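Local coordinates for protein carboxylesterase YbfK (Bacillus subtilis, PDB 4CCY) that hydrolyses carboxylic esters to an alcohol and a carboxylate, as a cytoplasmic carboxylesterase of the alpha/beta hydrolase superfamily, at residues A[20-25]-A[92-97]; A[180-185]-A[195-200]; A[264-269]-A[284-289]. All blocks are in the same frame, centred on the assembly; numbering follows the deposited sequence.

Contact 1: A[20-25]-A[92-97]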
loop_
_atom_site.group_PDB
_atom_site.type_symbol
_atom_site.label_atom_id
_atom_site.label_comp_id
_atom_site.label_asym_id
_atom_site.label_seq_id
_atom_site.Cartn_x
_atom_site.Cartn_y
_atom_site.Cartn_z
ATOM N N ALA A 20 -11.083 9.444 -13.876
ATOM C CA ALA A 20 -10.126 10.130 -13.010
ATOM C C ALA A 20 -8.812 9.342 -12.839
ATOM O O ALA A 20 -7.735 9.934 -12.865
ATOM C CB ALA A 20 -10.754 10.461 -11.656
ATOM N N TYR A 21 -8.919 8.019 -12.649
ATOM C CA TYR A 21 -7.769 7.098 -12.571
ATOM C C TYR A 21 -6.896 7.204 -13.829
ATOM O O TYR A 21 -5.679 7.332 -13.736
ATOM C CB TYR A 21 -8.270 5.653 -12.403
ATOM C CG TYR A 21 -7.277 4.624 -11.863
ATOM C CD1 TYR A 21 -5.892 4.749 -12.075
ATOM C CD2 TYR A 21 -7.729 3.504 -11.178
ATOM C CE1 TYR A 21 -5.000 3.805 -11.586
ATOM C CE2 TYR A 21 -6.844 2.546 -10.699
ATOM C CZ TYR A 21 -5.478 2.704 -10.905
ATOM O OH TYR A 21 -4.596 1.763 -10.442
ATOM N N ASP A 22 -7.516 7.137 -15.006
ATOM C CA ASP A 22 -6.762 7.283 -16.256
ATOM C C ASP A 22 -6.062 8.641 -16.345
ATOM O O ASP A 22 -4.925 8.716 -16.810
ATOM C CB ASP A 22 -7.650 7.028 -17.471
ATOM C CG ASP A 22 -8.090 5.576 -17.576
ATOM O OD1 ASP A 22 -7.447 4.699 -16.945
ATOM O OD2 ASP A 22 -9.079 5.305 -18.285
ATOM N N GLN A 23 -6.724 9.700 -15.877
ATOM C CA GLN A 23 -6.083 11.021 -15.778
ATOM C C GLN A 23 -4.838 10.934 -14.922
ATOM O O GLN A 23 -3.778 11.401 -15.323
ATOM C CB GLN A 23 -6.973 12.059 -15.106
ATOM C CG GLN A 23 -8.430 12.040 -15.473
ATOM C CD GLN A 23 -8.679 12.751 -16.761
ATOM O OE1 GLN A 23 -8.195 12.326 -17.802
ATOM N NE2 GLN A 23 -9.429 13.837 -16.704
ATOM N N SER A 24 -4.988 10.344 -13.731
ATOM C CA SER A 24 -3.898 10.292 -12.759
ATOM C C SER A 24 -2.684 9.608 -13.352
ATOM O O SER A 24 -1.551 9.971 -13.037
ATOM C CB SER A 24 -4.336 9.582 -11.480
ATOM O OG SER A 24 -5.236 10.381 -10.742
ATOM N N LEU A 25 -2.935 8.647 -14.240
ATOM C CA LEU A 25 -1.880 7.843 -14.843
ATOM C C LEU A 25 -1.034 8.575 -15.896
ATOM O O LEU A 25 0.022 8.085 -16.296
ATOM C CB LEU A 25 -2.441 6.507 -15.360
ATOM C CG LEU A 25 -2.786 5.442 -14.288
ATOM C CD1 LEU A 25 -3.499 4.233 -14.885
ATOM C CD2 LEU A 25 -1.530 4.993 -13.551
ATOM N N LYS A 92 -11.013 0.891 -3.882
ATOM C CA LYS A 92 -11.425 1.681 -5.045
ATOM C C LYS A 92 -10.276 1.828 -6.051
ATOM O O LYS A 92 -9.362 2.648 -5.877
ATOM C CB LYS A 92 -11.992 3.036 -4.623
ATOM C CG LYS A 92 -13.236 2.934 -3.759
ATOM C CD LYS A 92 -14.480 2.648 -4.585
ATOM C CE LYS A 92 -15.688 2.502 -3.675
ATOM N NZ LYS A 92 -16.002 3.744 -2.911
ATOM N N ASN A 93 -10.345 1.001 -7.096
ATOM C CA ASN A 93 -9.303 0.889 -8.105
ATOM C C ASN A 93 -9.812 -0.068 -9.187
ATOM O O ASN A 93 -11.019 -0.350 -9.235
ATOM C CB ASN A 93 -7.964 0.427 -7.477
ATOM C CG ASN A 93 -8.072 -0.922 -6.775
ATOM O OD1 ASN A 93 -8.559 -1.903 -7.351
ATOM N ND2 ASN A 93 -7.589 -0.985 -5.529
ATOM N N LYS A 94 -8.923 -0.569 -10.035
ATOM C CA LYS A 94 -9.345 -1.328 -11.223
ATOM C C LYS A 94 -9.458 -2.847 -11.011
ATOM O O LYS A 94 -9.924 -3.586 -11.897
ATOM C CB LYS A 94 -8.411 -1.033 -12.403
ATOM C CG LYS A 94 -8.511 0.386 -12.947
ATOM C CD LYS A 94 -7.934 0.465 -14.353
ATOM C CE LYS A 94 -7.690 1.914 -14.749
ATOM N NZ LYS A 94 -7.897 2.105 -16.211
ATOM N N SER A 95 -9.033 -3.331 -9.853
ATOM C CA SER A 95 -9.234 -4.740 -9.536
ATOM C C SER A 95 -10.734 -5.023 -9.342
ATOM O O SER A 95 -11.471 -4.166 -8.841
ATOM C CB SER A 95 -8.370 -5.149 -8.337
ATOM O OG SER A 95 -6.992 -4.987 -8.673
ATOM N N ILE A 96 -11.182 -6.201 -9.788
ATOM C CA ILE A 96 -12.616 -6.539 -9.851
ATOM C C ILE A 96 -12.972 -7.698 -8.911
ATOM O O ILE A 96 -12.749 -8.864 -9.236
ATOM C CB ILE A 96 -13.052 -6.890 -11.297
ATOM C CG1 ILE A 96 -12.597 -5.813 -12.280
ATOM C CG2 ILE A 96 -14.562 -7.103 -11.384
ATOM C CD1 ILE A 96 -12.224 -6.374 -13.634
ATOM N N PRO A 97 -13.535 -7.381 -7.745
ATOM C CA PRO A 97 -13.775 -8.432 -6.758
ATOM C C PRO A 97 -14.778 -9.498 -7.226
ATOM O O PRO A 97 -15.802 -9.172 -7.818
ATOM C CB PRO A 97 -14.336 -7.667 -5.544
ATOM C CG PRO A 97 -13.927 -6.240 -5.739
ATOM C CD PRO A 97 -13.863 -6.033 -7.233
#

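Contact 2: A[180-185]-A[195-200]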
loop_
_atom_site.group_PDB
_atom_site.type_symbol
_atom_site.label_atom_id
_atom_site.label_comp_id
_atom_site.label_asym_id
_atom_site.label_seq_id
_atom_site.Cartn_x
_atom_site.Cartn_y
_atom_site.Cartn_z
ATOM N N SER A 180 -12.463 15.761 3.750
ATOM C CA SER A 180 -12.150 15.797 5.173
ATOM C C SER A 180 -11.030 14.796 5.497
ATOM O O SER A 180 -10.082 15.128 6.198
ATOM C CB SER A 180 -13.412 15.517 5.998
ATOM O OG SER A 180 -13.108 15.327 7.370
ATOM N N TYR A 181 -11.135 13.587 4.955
ATOM C CA TYR A 181 -10.104 12.564 5.135
ATOM C C TYR A 181 -8.761 13.028 4.596
ATOM O O TYR A 181 -7.733 12.894 5.255
ATOM C CB TYR A 181 -10.509 11.298 4.402
ATOM C CG TYR A 181 -9.560 10.129 4.557
ATOM C CD1 TYR A 181 -9.495 9.426 5.748
ATOM C CD2 TYR A 181 -8.753 9.700 3.495
ATOM C CE1 TYR A 181 -8.644 8.341 5.896
ATOM C CE2 TYR A 181 -7.902 8.605 3.635
ATOM C CZ TYR A 181 -7.862 7.924 4.846
ATOM O OH TYR A 181 -7.044 6.827 5.039
ATOM N N ILE A 182 -8.792 13.567 3.380
ATOM C CA ILE A 182 -7.586 13.990 2.670
ATOM C C ILE A 182 -6.890 15.120 3.433
ATOM O O ILE A 182 -5.676 15.080 3.628
ATOM C CB ILE A 182 -7.902 14.404 1.207
ATOM C CG1 ILE A 182 -8.180 13.158 0.351
ATOM C CG2 ILE A 182 -6.763 15.236 0.605
ATOM C CD1 ILE A 182 -8.779 13.453 -1.013
ATOM N N LYS A 183 -7.673 16.100 3.878
ATOM C CA LYS A 183 -7.154 17.268 4.577
ATOM C C LYS A 183 -6.426 16.843 5.854
ATOM O O LYS A 183 -5.382 17.388 6.213
ATOM C CB LYS A 183 -8.316 18.204 4.903
ATOM C CG LYS A 183 -7.947 19.558 5.469
ATOM C CD LYS A 183 -9.205 20.286 5.940
ATOM C CE LYS A 183 -10.035 20.807 4.766
ATOM N NZ LYS A 183 -11.391 21.305 5.154
ATOM N N TRP A 184 -6.985 15.838 6.509
ATOM C CA TRP A 184 -6.480 15.323 7.762
ATOM C C TRP A 184 -5.249 14.482 7.566
ATOM O O TRP A 184 -4.268 14.650 8.277
ATOM C CB TRP A 184 -7.593 14.517 8.421
ATOM C CG TRP A 184 -7.156 13.605 9.530
ATOM C CD1 TRP A 184 -6.713 13.959 10.806
ATOM C CD2 TRP A 184 -7.138 12.134 9.504
ATOM N NE1 TRP A 184 -6.409 12.837 11.541
ATOM C CE2 TRP A 184 -6.651 11.709 10.822
ATOM C CE3 TRP A 184 -7.464 11.156 8.547
ATOM C CZ2 TRP A 184 -6.507 10.364 11.150
ATOM C CZ3 TRP A 184 -7.323 9.814 8.899
ATOM C CH2 TRP A 184 -6.845 9.427 10.161
ATOM N N ILE A 185 -5.293 13.574 6.595
ATOM C CA ILE A 185 -4.200 12.629 6.366
ATOM C C ILE A 185 -2.943 13.291 5.768
ATOM O O ILE A 185 -1.819 12.920 6.110
ATOM C CB ILE A 185 -4.673 11.406 5.533
ATOM C CG1 ILE A 185 -3.789 10.189 5.793
ATOM C CG2 ILE A 185 -4.747 11.722 4.043
ATOM C CD1 ILE A 185 -4.050 9.537 7.129
ATOM N N LEU A 195 -4.574 15.796 -9.590
ATOM C CA LEU A 195 -5.114 14.599 -10.227
ATOM C C LEU A 195 -5.431 13.529 -9.196
ATOM O O LEU A 195 -6.497 12.913 -9.256
ATOM C CB LEU A 195 -4.180 14.071 -11.318
ATOM C CG LEU A 195 -4.061 14.964 -12.566
ATOM C CD1 LEU A 195 -3.053 14.391 -13.550
ATOM C CD2 LEU A 195 -5.414 15.183 -13.236
ATOM N N LEU A 196 -4.531 13.333 -8.232
ATOM C CA LEU A 196 -4.758 12.355 -7.166
ATOM C C LEU A 196 -5.882 12.758 -6.220
ATOM O O LEU A 196 -6.683 11.914 -5.824
ATOM C CB LEU A 196 -3.480 12.045 -6.376
ATOM C CG LEU A 196 -2.854 10.668 -6.609
ATOM C CD1 LEU A 196 -1.693 10.438 -5.648
ATOM C CD2 LEU A 196 -3.886 9.547 -6.466
ATOM N N GLN A 197 -5.931 14.043 -5.871
ATOM C CA GLN A 197 -7.026 14.613 -5.087
ATOM C C GLN A 197 -8.356 14.237 -5.727
ATOM O O GLN A 197 -9.254 13.701 -5.065
ATOM C CB GLN A 197 -6.893 16.141 -5.039
ATOM C CG GLN A 197 -7.980 16.861 -4.240
ATOM C CD GLN A 197 -7.720 16.860 -2.744
ATOM O OE1 GLN A 197 -6.575 16.732 -2.304
ATOM N NE2 GLN A 197 -8.787 17.006 -1.950
ATOM N N ARG A 198 -8.456 14.480 -7.030
ATOM C CA ARG A 198 -9.688 14.253 -7.764
ATOM C C ARG A 198 -10.090 12.773 -7.783
ATOM O O ARG A 198 -11.253 12.438 -7.539
ATOM C CB ARG A 198 -9.557 14.807 -9.188
ATOM C CG ARG A 198 -10.679 14.386 -10.113
ATOM C CD ARG A 198 -11.888 15.280 -9.917
ATOM N NE ARG A 198 -13.123 14.636 -10.365
ATOM C CZ ARG A 198 -13.987 14.037 -9.550
ATOM N NH1 ARG A 198 -13.748 13.991 -8.242
ATOM N NH2 ARG A 198 -15.093 13.489 -10.043
ATOM N N GLN A 199 -9.115 11.905 -8.057
ATOM C CA GLN A 199 -9.349 10.474 -8.178
ATOM C C GLN A 199 -9.868 9.869 -6.877
ATOM O O GLN A 199 -10.851 9.128 -6.882
ATOM C CB GLN A 199 -8.079 9.746 -8.631
ATOM C CG GLN A 199 -8.286 8.245 -8.761
ATOM C CD GLN A 199 -7.016 7.467 -9.037
ATOM O OE1 GLN A 199 -6.086 7.973 -9.650
ATOM N NE2 GLN A 199 -6.987 6.218 -8.607
ATOM N N ILE A 200 -9.205 10.194 -5.773
ATOM C CA ILE A 200 -9.595 9.702 -4.458
ATOM C C ILE A 200 -11.017 10.149 -4.082
ATOM O O ILE A 200 -11.805 9.346 -3.566
ATOM C CB ILE A 200 -8.566 10.120 -3.378
ATOM C CG1 ILE A 200 -7.222 9.446 -3.658
ATOM C CG2 ILE A 200 -9.070 9.779 -1.979
ATOM C CD1 ILE A 200 -6.086 10.021 -2.849
#

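Contact 3: A[264-269]-A[284-289]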
loop_
_atom_site.group_PDB
_atom_site.type_symbol
_atom_site.label_atom_id
_atom_site.label_comp_id
_atom_site.label_asym_id
_atom_site.label_seq_id
_atom_site.Cartn_x
_atom_site.Cartn_y
_atom_site.Cartn_z
ATOM N N GLN A 264 15.266 -2.636 10.093
ATOM C CA GLN A 264 15.702 -1.262 9.934
ATOM C C GLN A 264 14.451 -0.394 9.992
ATOM O O GLN A 264 13.618 -0.410 9.077
ATOM C CB GLN A 264 16.483 -1.088 8.635
ATOM C CG GLN A 264 17.742 -1.947 8.613
ATOM C CD GLN A 264 18.423 -2.013 7.265
ATOM O OE1 GLN A 264 18.327 -1.090 6.459
ATOM N NE2 GLN A 264 19.129 -3.118 7.010
ATOM N N ALA A 265 14.303 0.314 11.101
ATOM C CA ALA A 265 13.138 1.165 11.327
ATOM C C ALA A 265 13.593 2.599 11.567
ATOM O O ALA A 265 14.624 2.825 12.212
ATOM C CB ALA A 265 12.322 0.653 12.505
ATOM N N GLU A 266 12.824 3.555 11.040
ATOM C CA GLU A 266 13.149 4.965 11.145
ATOM C C GLU A 266 11.914 5.848 11.105
ATOM O O GLU A 266 10.853 5.446 10.611
ATOM C CB GLU A 266 14.134 5.386 10.032
ATOM C CG GLU A 266 13.610 5.209 8.610
ATOM C CD GLU A 266 14.655 5.530 7.548
ATOM O OE1 GLU A 266 15.472 4.667 7.228
ATOM O OE2 GLU A 266 14.684 6.654 7.040
ATOM N N ILE A 267 12.074 7.070 11.602
ATOM C CA ILE A 267 11.042 8.083 11.536
ATOM C C ILE A 267 11.611 9.293 10.780
ATOM O O ILE A 267 12.596 9.904 11.206
ATOM C CB ILE A 267 10.547 8.475 12.947
ATOM C CG1 ILE A 267 9.964 7.242 13.685
ATOM C CG2 ILE A 267 9.531 9.600 12.857
ATOM C CD1 ILE A 267 9.758 7.435 15.177
ATOM N N VAL A 268 10.980 9.626 9.658
ATOM C CA VAL A 268 11.483 10.637 8.730
ATOM C C VAL A 268 10.907 12.029 9.054
ATOM O O VAL A 268 9.702 12.183 9.302
ATOM C CB VAL A 268 11.172 10.219 7.278
ATOM C CG1 VAL A 268 11.674 11.250 6.271
ATOM C CG2 VAL A 268 11.771 8.845 6.989
ATOM N N LYS A 269 11.795 13.022 9.096
ATOM C CA LYS A 269 11.436 14.409 9.365
ATOM C C LYS A 269 10.666 15.029 8.224
ATOM O O LYS A 269 10.889 14.700 7.057
ATOM C CB LYS A 269 12.684 15.256 9.590
ATOM C CG LYS A 269 13.177 15.283 11.016
ATOM C CD LYS A 269 14.428 16.146 11.128
ATOM C CE LYS A 269 14.117 17.516 11.703
ATOM N NZ LYS A 269 15.311 18.096 12.386
ATOM N N ASN A 284 12.754 7.198 -2.302
ATOM C CA ASN A 284 13.262 6.524 -3.506
ATOM C C ASN A 284 14.632 5.866 -3.287
ATOM O O ASN A 284 14.801 4.659 -3.517
ATOM C CB ASN A 284 13.324 7.483 -4.708
ATOM C CG ASN A 284 11.942 7.805 -5.282
ATOM O OD1 ASN A 284 10.924 7.275 -4.832
ATOM N ND2 ASN A 284 11.908 8.679 -6.272
ATOM N N GLN A 285 15.593 6.657 -2.812
ATOM C CA GLN A 285 16.954 6.164 -2.609
ATOM C C GLN A 285 17.073 5.208 -1.415
ATOM O O GLN A 285 17.782 4.198 -1.501
ATOM C CB GLN A 285 17.971 7.320 -2.525
ATOM C CG GLN A 285 19.422 6.869 -2.305
ATOM C CD GLN A 285 19.918 5.921 -3.382
ATOM O OE1 GLN A 285 20.083 6.317 -4.531
ATOM N NE2 GLN A 285 20.146 4.663 -3.019
ATOM N N ARG A 286 16.370 5.506 -0.324
ATOM C CA ARG A 286 16.412 4.662 0.873
ATOM C C ARG A 286 15.951 3.240 0.565
ATOM O O ARG A 286 16.543 2.266 1.025
ATOM C CB ARG A 286 15.558 5.252 1.986
ATOM C CG ARG A 286 15.530 4.404 3.241
ATOM C CD ARG A 286 16.850 4.533 3.995
ATOM N NE ARG A 286 16.970 3.639 5.147
ATOM C CZ ARG A 286 17.478 2.406 5.108
ATOM N NH1 ARG A 286 17.900 1.868 3.965
ATOM N NH2 ARG A 286 17.552 1.698 6.238
ATOM N N VAL A 287 14.880 3.139 -0.207
ATOM C CA VAL A 287 14.369 1.847 -0.640
ATOM C C VAL A 287 15.342 1.155 -1.602
ATOM O O VAL A 287 15.600 -0.029 -1.444
ATOM C CB VAL A 287 12.935 1.982 -1.213
ATOM C CG1 VAL A 287 12.483 0.718 -1.931
ATOM C CG2 VAL A 287 11.967 2.340 -0.083
ATOM N N LEU A 288 15.885 1.882 -2.578
ATOM C CA LEU A 288 16.886 1.285 -3.487
ATOM C C LEU A 288 18.069 0.709 -2.699
ATOM O O LEU A 288 18.489 -0.425 -2.937
ATOM C CB LEU A 288 17.398 2.301 -4.511
ATOM C CG LEU A 288 16.639 2.605 -5.804
ATOM C CD1 LEU A 288 17.466 3.586 -6.626
ATOM C CD2 LEU A 288 16.352 1.336 -6.610
ATOM N N SER A 289 18.587 1.500 -1.756
ATOM C CA SER A 289 19.690 1.091 -0.873
ATOM C C SER A 289 19.354 -0.174 -0.076
ATOM O O SER A 289 20.164 -1.105 0.003
ATOM C CB SER A 289 20.029 2.228 0.094
ATOM O OG SER A 289 20.878 3.191 -0.521
HETATM O O HOH W 1 19.365 -0.552 4.054
HETATM O O HOH W 2 16.603 2.598 8.734
#

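Contact 1: A[20-25]-A[92-97]
Lys94 lays its aliphatic chain over one face of the Tyr21 ring and carries its ammonium group on to Asp22, the next residue of the helix. The CE methylene sits above the ring in a CH-pi contact, 4.0 Å from the ring centroid and 15° off the normal, while Lys94 CG comes to 3.5 Å from Tyr21 CE2 at the rim. The two side chains meet at a slant. Because Tyr21 CG stands anti to the backbone N (chi1 -161°), the ring projects from the helix toward the loop, and its edge meets Asn93, with CE2 3.9 Å from Asn93 CA. A bend at chi4 then turns Lys94 NZ to Asp22 OD1, 2.7 Å away, in a salt bridge received on the syn lone pair of that oxygen. Lysine suits the place because its methylenes cover an aromatic surface and its charged end still reaches an exposed carboxylate. Within the loop, Asn93 OD1 accepts from Ser95 N at 2.9 Å, an Asx turn that shapes the backbone just around Lys94. Asp87 joins both sides by hydrogen bonds, to Tyr21 OH and to Lys94 N. The contact thus fastens helix 12-24 to the loop leading into strand 96-97, with strand 42-49 beside Lys94 and helix 194-205 packed against Tyr21.

Contact 2: A[180-185]-A[195-200]
Helix segments 180-185 and 195-200 come closest at Ile182 and Gln197, whose CA atoms are 7.8 Å apart, and no hydrogen bond passes between the two segments. Ile182 makes the contact from its side: its CB points at the other helix, and both of its branches are used. The CG2 methyl, anti to the backbone N, touches the Gln197 amide at OE1, 3.3 Å away. The longer branch runs out to CD1, which lies 3.8 Å from Ile200 CG2 and 3.7 Å from Gln197 NE2. One isoleucine is therefore held between an amide and a methyl group one helical turn further along the partner helix. Beta-branched isoleucine suits this buried place, since it offers two apolar arms from a single CB.

Helices 175-186 and 194-205 both belong to the helical region inserted between the sheet strands 146-152 and 236-241, the place where alpha/beta hydrolases commonly carry their cap. The contact joins two of the helices of this region, and the side chain of Ile200 is about 10 Å from that of His273, probably the histidine of the charge relay system.

Gln197 does not point its CB straight at Ile182. Glutamine fits this partly exposed margin: bent at chi2 (82°), the chain lays its amide against the Ile182 methyls, and its NE2 keeps a weak hydrogen bond to Glu179. Ile182 also lies about 6 Å by its side chain from a bound sodium ion, probably the one held by Thr186, Gly187 and Tyr190.

Contact 3: A[264-269]-A[284-289]
Gln264, at the start of strand 264-268, offers its side-chain carbonyl to Arg286 on helix 280-290. This strand and helix are the last of each kind in the alpha/beta hydrolase fold, and the strand runs parallel to 236-241 in the central sheet. The Gln264 chain, extended beyond CG, brings OE1 to 2.9 Å from Arg286 NH2. The bond is nearly straight (167°), falls on a lone pair in the carbonyl plane, and has the amide and guanidinium groups almost coplanar. Glutamine is apt here, a long neutral side chain whose carbonyl can accept from the guanidinium.

Ala265 points away from the helix, as alternation along a strand requires, and packs on Phe253 and Ser257 of helix 249-259. Glu266 returns to the side facing Arg286. Its carboxylate lies alongside the arginine, the two side chains running in opposite directions, and OE1 takes the N-H of Arg286 NE at 2.8 Å in a salt bridge. This donor approaches from the syn side, 19° out of the carboxylate plane. The other oxygen, OE2, is hydrogen-bonded to Tyr282 OH, which helps fix the rotation of the group.

Arginine suits a site where two acceptors on the same side of the strand face one helix: with CG anti to the backbone N (chi1 178°) and a bend at chi2, the edge of its guanidinium meets both, Gln264 OE1 and Glu266 OE1 lying near its plane. Two waters extend the network. Water 1 bridges Arg286 NH1 and Gln264 OE1, and water 2 donates to Glu266 OE1 while accepting from Arg286 NH2, 2.8 Å from each.

In the fold
Contact 2 is the buried one of the three, contact 1 is partly buried, and contact 3 lies at the surface. The chemistry follows: methyl groups against methyl and amide in contact 2, an aromatic face with a salt bridge to an exposed aspartate in contact 1, and a water-linked polar network round a single arginine in contact 3. Contacts 1 and 2 touch through Ser24 and Gln199, so helix 194-205 packs on helix 12-24 as well as on helix 175-186. Contact 3 stands apart, about 15 Å from contact 1 between nearest atoms and across the chain's centre, yet 92-97 and 264-269 both reach the same central sheet.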